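Local coordinates for beta-L-arabinobiosidase (PDB 5MQR), which probably cleaves beta-L-arabinose-containing glycosidic linkages of plant pectin, in a multidomain chain to which sialidase activity is also tentatively assigned, at residues Gly154-Val157 with Ser158-Gly161; Lys816-Pro820 with Thr821-Tyr825; Glu885-Gly888 with Tyr889-Trp892. One frame throughout, in Å; residues are numbered along the deposited sequence.

Overall arrangement
The three contacts fall in two distant parts of this large chain. Contact 1 comes first in sequence, at the end of strand 148-157 and in the turn before strand 163-170 of the N-terminal beta propeller. Contacts 2 and 3 follow much later, both in the MGH1-like glycoside hydrolase domain, at the start of helix 820-839 and in the turn leading into helix 890-893. The centre of contact 1 lies about 76 Å from that of contact 2 and about 67 Å from that of contact 3. Contacts 2 and 3, with centres about 10 Å apart, pack together through Thr821 and Ser824 against Ile887, Ile890 and Pro891, so two helix starts share one buried interior.

Contact 1: residues Gly154-Val157 with Ser158-Gly161; sequences GFYV and SKSG
Tyr156 and Ser158 meet in a local contact at a beta-hairpin turn of the N-terminal propeller, where strand 148-157 ends and the chain doubles back into strand 163-170 of the same four-stranded blade. The two strands are joined by backbone hydrogen bonds such as those linking Tyr156 with Ile164, and between them Ser158 to Gly161 form a type I turn closed by Gly161 N to Ser158 O at 3.0 Å. With CG anti to the backbone N (chi1 174°), the Tyr156 ring runs forward along the chain and lies beside the residue that starts the turn. Its CE2 comes within 3.4 Å of Ser158 CA, while the backbone N of Ser158 stands 3.7 Å above the ring plane, displaced toward the rim. Val157 packs from its own side: CB and CG1 lie against the main chain of Ser158, and CG1 also reaches 4.3 Å from Gly161 CA. The hydroxyl of Ser158 accepts a hydrogen bond from Arg162 N, just beyond the turn. Helix 226-236 supplies the polar partner of the tyrosine, for Glu234 OE1 bonds both Tyr156 OH and Lys159 N. One carboxylate oxygen therefore grips a side chain of the strand and the backbone of the turn together, which should hold the ring in place and tie the hairpin to the helix.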
loop_
_atom_site.group_PDB
_atom_site.type_symbol
_atom_site.label_atom_id
_atom_site.label_comp_id
_atom_site.label_asym_id
_atom_site.label_seq_id
_atom_site.Cartn_x
_atom_site.Cartn_y
_atom_site.Cartn_z
ATOM N N GLY A 154 24.327 10.027 23.258
ATOM C CA GLY A 154 25.090 8.898 23.748
ATOM C C GLY A 154 26.204 8.334 22.883
ATOM O O GLY A 154 27.070 7.651 23.421
ATOM N N PHE A 155 26.214 8.643 21.584
ATOM C CA PHE A 155 27.010 7.921 20.617
ATOM C C PHE A 155 27.459 8.811 19.472
ATOM O O PHE A 155 26.679 9.631 19.001
ATOM C CB PHE A 155 26.205 6.777 19.995
ATOM C CG PHE A 155 25.915 5.630 20.919
ATOM C CD1 PHE A 155 26.931 4.850 21.413
ATOM C CD2 PHE A 155 24.616 5.288 21.223
ATOM C CE1 PHE A 155 26.658 3.763 22.234
ATOM C CE2 PHE A 155 24.338 4.212 22.044
ATOM C CZ PHE A 155 25.364 3.448 22.554
ATOM N N TYR A 156 28.687 8.599 18.991
ATOM C CA TYR A 156 29.192 9.197 17.739
ATOM C C TYR A 156 30.041 8.174 16.982
ATOM O O TYR A 156 30.971 7.593 17.550
ATOM C CB TYR A 156 30.059 10.433 18.040
ATOM C CG TYR A 156 30.743 11.018 16.823
ATOM C CD1 TYR A 156 29.987 11.570 15.799
ATOM C CD2 TYR A 156 32.129 11.042 16.704
ATOM C CE1 TYR A 156 30.570 12.104 14.676
ATOM C CE2 TYR A 156 32.732 11.583 15.586
ATOM C CZ TYR A 156 31.950 12.111 14.564
ATOM O OH TYR A 156 32.492 12.680 13.419
ATOM N N VAL A 157 29.766 7.984 15.701
ATOM C CA VAL A 157 30.638 7.196 14.831
ATOM C C VAL A 157 31.517 8.170 14.050
ATOM O O VAL A 157 31.017 8.997 13.277
ATOM C CB VAL A 157 29.839 6.307 13.842
ATOM C CG1 VAL A 157 30.795 5.561 12.890
ATOM C CG2 VAL A 157 28.966 5.334 14.606
ATOM N N SER A 158 32.825 8.054 14.241
ATOM C CA SER A 158 33.776 8.986 13.653
ATOM C C SER A 158 33.987 8.747 12.157
ATOM O O SER A 158 33.498 7.764 11.574
ATOM C CB SER A 158 35.102 8.913 14.390
ATOM O OG SER A 158 35.857 7.802 13.958
ATOM N N LYS A 159 34.706 9.671 11.540
ATOM C CA LYS A 159 35.015 9.585 10.120
ATOM C C LYS A 159 35.882 8.381 9.793
ATOM O O LYS A 159 35.681 7.764 8.773
ATOM C CB LYS A 159 35.681 10.865 9.640
ATOM C CG LYS A 159 34.680 11.995 9.589
ATOM C CD LYS A 159 35.346 13.274 9.134
ATOM C CE LYS A 159 34.387 14.459 9.222
ATOM N NZ LYS A 159 35.214 15.700 9.098
ATOM N N SER A 160 36.785 8.016 10.687
ATOM C CA SER A 160 37.582 6.792 10.557
ATOM C C SER A 160 36.857 5.487 11.015
ATOM O O SER A 160 37.509 4.457 11.189
ATOM C CB SER A 160 38.889 6.972 11.340
ATOM O OG SER A 160 38.622 7.102 12.723
ATOM N N GLY A 161 35.545 5.536 11.237
ATOM C CA GLY A 161 34.758 4.375 11.626
ATOM C C GLY A 161 34.865 3.889 13.067
ATOM O O GLY A 161 34.459 2.765 13.342
#

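Contact 2: residues Lys816-Pro820 with Thr821-Tyr825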
loop_
_atom_site.group_PDB
_atom_site.type_symbol
_atom_site.label_atom_id
_atom_site.label_comp_id
_atom_site.label_asym_id
_atom_site.label_seq_id
_atom_site.Cartn_x
_atom_site.Cartn_y
_atom_site.Cartn_z
ATOM N N LYS A 816 -18.278 -3.520 -53.536
ATOM C CA LYS A 816 -17.460 -4.651 -53.161
ATOM C C LYS A 816 -16.041 -4.178 -53.169
ATOM O O LYS A 816 -15.228 -4.647 -53.945
ATOM C CB LYS A 816 -17.650 -5.808 -54.145
ATOM C CG LYS A 816 -19.070 -6.345 -54.155
ATOM C CD LYS A 816 -19.197 -7.636 -54.947
ATOM C CE LYS A 816 -20.557 -8.244 -54.658
ATOM N NZ LYS A 816 -20.855 -9.349 -55.601
ATOM N N TYR A 817 -15.756 -3.217 -52.304
ATOM C CA TYR A 817 -14.412 -2.721 -52.171
ATOM C C TYR A 817 -13.667 -3.511 -51.084
ATOM O O TYR A 817 -14.253 -3.937 -50.079
ATOM C CB TYR A 817 -14.413 -1.231 -51.837
ATOM C CG TYR A 817 -15.016 -0.284 -52.864
ATOM C CD1 TYR A 817 -15.198 -0.655 -54.210
ATOM C CD2 TYR A 817 -15.361 1.015 -52.495
ATOM C CE1 TYR A 817 -15.729 0.242 -55.133
ATOM C CE2 TYR A 817 -15.892 1.912 -53.411
ATOM C CZ TYR A 817 -16.069 1.515 -54.728
ATOM O OH TYR A 817 -16.606 2.381 -55.619
ATOM N N ALA A 818 -12.366 -3.668 -51.297
ATOM C CA ALA A 818 -11.500 -4.319 -50.340
ATOM C C ALA A 818 -11.073 -3.301 -49.282
ATOM O O ALA A 818 -10.084 -2.601 -49.429
ATOM C CB ALA A 818 -10.301 -4.941 -51.035
ATOM N N ARG A 819 -11.841 -3.254 -48.200
ATOM C CA ARG A 819 -11.625 -2.320 -47.102
ATOM C C ARG A 819 -10.704 -2.936 -46.028
ATOM O O ARG A 819 -10.807 -4.143 -45.765
ATOM C CB ARG A 819 -12.972 -1.933 -46.516
ATOM C CG ARG A 819 -13.793 -1.051 -47.441
ATOM C CD ARG A 819 -15.249 -0.949 -47.002
ATOM N NE ARG A 819 -15.382 -0.377 -45.665
ATOM C CZ ARG A 819 -15.352 0.923 -45.343
ATOM N NH1 ARG A 819 -15.190 1.869 -46.260
ATOM N NH2 ARG A 819 -15.505 1.279 -44.063
ATOM N N PRO A 820 -9.801 -2.127 -45.409
ATOM C CA PRO A 820 -8.925 -2.729 -44.382
ATOM C C PRO A 820 -9.630 -3.116 -43.098
ATOM O O PRO A 820 -9.001 -3.750 -42.263
ATOM C CB PRO A 820 -7.877 -1.639 -44.107
ATOM C CG PRO A 820 -8.532 -0.381 -44.536
ATOM C CD PRO A 820 -9.344 -0.772 -45.743
ATOM N N THR A 821 -10.900 -2.726 -42.939
ATOM C CA THR A 821 -11.773 -3.283 -41.908
ATOM C C THR A 821 -11.850 -4.808 -41.983
ATOM O O THR A 821 -11.219 -5.511 -41.175
ATOM C CB THR A 821 -13.208 -2.747 -42.024
ATOM O OG1 THR A 821 -13.635 -2.842 -43.393
ATOM C CG2 THR A 821 -13.292 -1.301 -41.537
ATOM N N ILE A 822 -12.612 -5.314 -42.952
ATOM C CA ILE A 822 -12.934 -6.750 -43.001
ATOM C C ILE A 822 -11.687 -7.607 -43.242
ATOM O O ILE A 822 -11.579 -8.691 -42.691
ATOM C CB ILE A 822 -14.078 -7.093 -43.992
ATOM C CG1 ILE A 822 -14.386 -8.597 -43.942
ATOM C CG2 ILE A 822 -13.729 -6.696 -45.414
ATOM C CD1 ILE A 822 -15.751 -8.993 -44.472
ATOM N N ASN A 823 -10.731 -7.107 -44.020
ATOM C CA ASN A 823 -9.471 -7.838 -44.230
ATOM C C ASN A 823 -8.630 -8.015 -42.956
ATOM O O ASN A 823 -8.092 -9.095 -42.740
ATOM C CB ASN A 823 -8.650 -7.229 -45.363
ATOM C CG ASN A 823 -9.260 -7.528 -46.715
ATOM O OD1 ASN A 823 -9.208 -8.678 -47.169
ATOM N ND2 ASN A 823 -9.902 -6.519 -47.340
ATOM N N SER A 824 -8.531 -6.983 -42.125
ATOM C CA SER A 824 -7.796 -7.096 -40.884
ATOM C C SER A 824 -8.563 -7.987 -39.908
ATOM O O SER A 824 -7.964 -8.767 -39.173
ATOM C CB SER A 824 -7.582 -5.715 -40.265
ATOM O OG SER A 824 -6.777 -4.903 -41.089
ATOM N N TYR A 825 -9.889 -7.836 -39.893
ATOM C CA TYR A 825 -10.726 -8.619 -39.008
ATOM C C TYR A 825 -10.551 -10.118 -39.301
ATOM O O TYR A 825 -10.432 -10.933 -38.385
ATOM C CB TYR A 825 -12.221 -8.282 -39.149
ATOM C CG TYR A 825 -12.696 -6.871 -38.869
ATOM C CD1 TYR A 825 -11.915 -5.927 -38.195
ATOM C CD2 TYR A 825 -13.972 -6.505 -39.247
ATOM C CE1 TYR A 825 -12.388 -4.649 -37.951
ATOM C CE2 TYR A 825 -14.463 -5.240 -38.997
ATOM C CZ TYR A 825 -13.669 -4.307 -38.366
ATOM O OH TYR A 825 -14.199 -3.056 -38.148
#
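Arg819 occupies the N-cap position, still extended in backbone (psi 142°), and from Pro820 onward the chain winds into helix 820-839, bringing the carbonyls of Arg819 and Pro820 over Asn823 and Ser824. This helix start belongs to the MGH1-like glycoside hydrolase domain, whose family builds an (alpha/alpha)6 barrel. The first helical backbone bond, Asn823 N to Arg819 O at 3.4 Å, is weak. A second donor from the same residue reinforces it: Asn823 ND2 reaches Arg819 O at 3.0 Å, approaching from well above the carbonyl plane. The side-chain amide folds back there because CG sits beside the residue's own backbone N (chi1 -73°), and its other end, OD1, accepts a bond from Tyr796 N. Arg819 and Thr821 lie side by side and point the same way, with Arg819 CB 3.3 Å from Thr821 OG1. Asp803 receives both of their polar groups, through a salt bridge from Arg819 NE and a hydrogen bond from Thr821 OG1. Its carboxylate thus lies close to the start of the helix, where the dipole would probably help stabilise its negative charge. Ile822 is more marginal, its CG2 branch brushing Arg819 O at 3.9 Å. One residue further on, Pro820 O accepts twice from Ser824. The backbone N gives a bond of 3.3 Å, whereas Ser824 OG donates within the carbonyl plane, 2.8 Å from Pro820 O and with a C=O...O angle of 157°.

Contact 3: residues Glu885-Gly888 with Tyr889-Trp892; sequences EAIG and YIPW
Ile890 reaches back to Ile887 along a short 3-10 turn that leads into helix 890-893, and the close packing gathers around the carbonyl oxygens of this turn. Two backbone bonds cross between the segments, Tyr889 N to Ala886 O at 3.0 Å and Ile890 N to Ile887 O at 3.1 Å. The next step in that pattern cannot be made, because Pro891 has no N-H to offer Gly888 O. Ring carbon CD of Pro891 takes the place of a donor, 3.3 Å from Gly888 O, and the indole of Trp892 brings the edge of its six-membered ring to the same oxygen, with CZ3 at 3.6 Å. The two isoleucine side chains meet at a slant. In Ile890, CG1 lies beside the backbone N (chi1 -65°) and the chain then runs extended, carrying CD1 back to within 3.9 Å of Ile887 CB.

Toward its beginning the contact is looser, although no solvent side opens there, since every residue is buried. Glu885 turns its side chain away from residues 889-892, makes no side-chain contact with them, and bonds Ser810 OG through OE1; its carbonyl O accepts from Gly888 N. Ala886 likewise directs its methyl elsewhere, and its part is played mainly by its carbonyl oxygen, which the CB of Tyr889 approaches to 3.6 Å.

The aromatic rings pack into a buried cluster. Tyr889 stacks on Trp907 and bonds Ala906 O through its hydroxyl, while Trp892 meets Phe961 and Tyr965 edge to face. Helix 948-964 packs on Ala886, Tyr889, Ile890 and Trp892, and helix 820-839 receives Ile887, Ile890 and Pro891, leaving the turn wedged between two long helices of the MGH1-like glycoside hydrolase domain.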
loop_
_atom_site.group_PDB
_atom_site.type_symbol
_atom_site.label_atom_id
_atom_site.label_comp_id
_atom_site.label_asym_id
_atom_site.label_seq_id
_atom_site.Cartn_x
_atom_site.Cartn_y
_atom_site.Cartn_z
ATOM N N GLU A 885 -8.139 7.086 -43.833
ATOM C CA GLU A 885 -9.265 6.964 -42.893
ATOM C C GLU A 885 -8.802 6.286 -41.614
ATOM O O GLU A 885 -7.754 5.661 -41.583
ATOM C CB GLU A 885 -10.420 6.175 -43.529
ATOM C CG GLU A 885 -11.044 6.856 -44.742
ATOM C CD GLU A 885 -12.024 5.968 -45.497
ATOM O OE1 GLU A 885 -11.666 4.828 -45.885
ATOM O OE2 GLU A 885 -13.169 6.418 -45.702
ATOM N N ALA A 886 -9.611 6.382 -40.570
ATOM C CA ALA A 886 -9.291 5.716 -39.305
ATOM C C ALA A 886 -9.184 4.203 -39.494
ATOM O O ALA A 886 -8.410 3.549 -38.769
ATOM C CB ALA A 886 -10.335 6.035 -38.239
ATOM N N ILE A 887 -9.949 3.665 -40.464
ATOM C CA ILE A 887 -9.913 2.234 -40.740
ATOM C C ILE A 887 -8.525 1.760 -41.157
ATOM O O ILE A 887 -8.221 0.603 -41.001
ATOM C CB ILE A 887 -10.970 1.743 -41.761
ATOM C CG1 ILE A 887 -10.798 2.396 -43.139
ATOM C CG2 ILE A 887 -12.367 1.959 -41.205
ATOM C CD1 ILE A 887 -11.585 1.699 -44.251
ATOM N N GLY A 888 -7.687 2.658 -41.665
ATOM C CA GLY A 888 -6.301 2.324 -42.005
ATOM C C GLY A 888 -5.394 1.955 -40.834
ATOM O O GLY A 888 -4.277 1.459 -41.054
ATOM N N TYR A 889 -5.840 2.232 -39.602
ATOM C CA TYR A 889 -5.119 1.806 -38.420
ATOM C C TYR A 889 -5.532 0.427 -37.919
ATOM O O TYR A 889 -4.805 -0.150 -37.136
ATOM C CB TYR A 889 -5.232 2.837 -37.297
ATOM C CG TYR A 889 -4.517 4.147 -37.591
ATOM C CD1 TYR A 889 -3.146 4.188 -37.886
ATOM C CD2 TYR A 889 -5.212 5.355 -37.557
ATOM C CE1 TYR A 889 -2.516 5.402 -38.162
ATOM C CE2 TYR A 889 -4.591 6.560 -37.825
ATOM C CZ TYR A 889 -3.259 6.587 -38.135
ATOM O OH TYR A 889 -2.699 7.814 -38.389
ATOM N N ILE A 890 -6.631 -0.133 -38.428
ATOM C CA ILE A 890 -7.153 -1.432 -37.967
ATOM C C ILE A 890 -6.161 -2.591 -38.152
ATOM O O ILE A 890 -6.114 -3.458 -37.309
ATOM C CB ILE A 890 -8.527 -1.751 -38.585
ATOM C CG1 ILE A 890 -9.567 -0.729 -38.099
ATOM C CG2 ILE A 890 -9.056 -3.120 -38.170
ATOM C CD1 ILE A 890 -10.906 -0.847 -38.814
ATOM N N PRO A 891 -5.313 -2.586 -39.199
ATOM C CA PRO A 891 -4.310 -3.654 -39.217
ATOM C C PRO A 891 -3.538 -3.836 -37.890
ATOM O O PRO A 891 -3.290 -4.985 -37.488
ATOM C CB PRO A 891 -3.374 -3.232 -40.346
ATOM C CG PRO A 891 -4.270 -2.471 -41.277
ATOM C CD PRO A 891 -5.142 -1.677 -40.338
ATOM N N TRP A 892 -3.182 -2.733 -37.223
ATOM C CA TRP A 892 -2.487 -2.798 -35.928
ATOM C C TRP A 892 -3.352 -3.247 -34.736
ATOM O O TRP A 892 -2.821 -3.681 -33.726
ATOM C CB TRP A 892 -1.837 -1.462 -35.579
ATOM C CG TRP A 892 -0.649 -1.211 -36.389
ATOM C CD1 TRP A 892 0.595 -1.724 -36.193
ATOM C CD2 TRP A 892 -0.572 -0.407 -37.556
ATOM N NE1 TRP A 892 1.442 -1.272 -37.144
ATOM C CE2 TRP A 892 0.763 -0.449 -37.994
ATOM C CE3 TRP A 892 -1.492 0.386 -38.249
ATOM C CZ2 TRP A 892 1.207 0.242 -39.116
ATOM C CZ3 TRP A 892 -1.057 1.077 -39.385
ATOM C CH2 TRP A 892 0.284 0.993 -39.805
#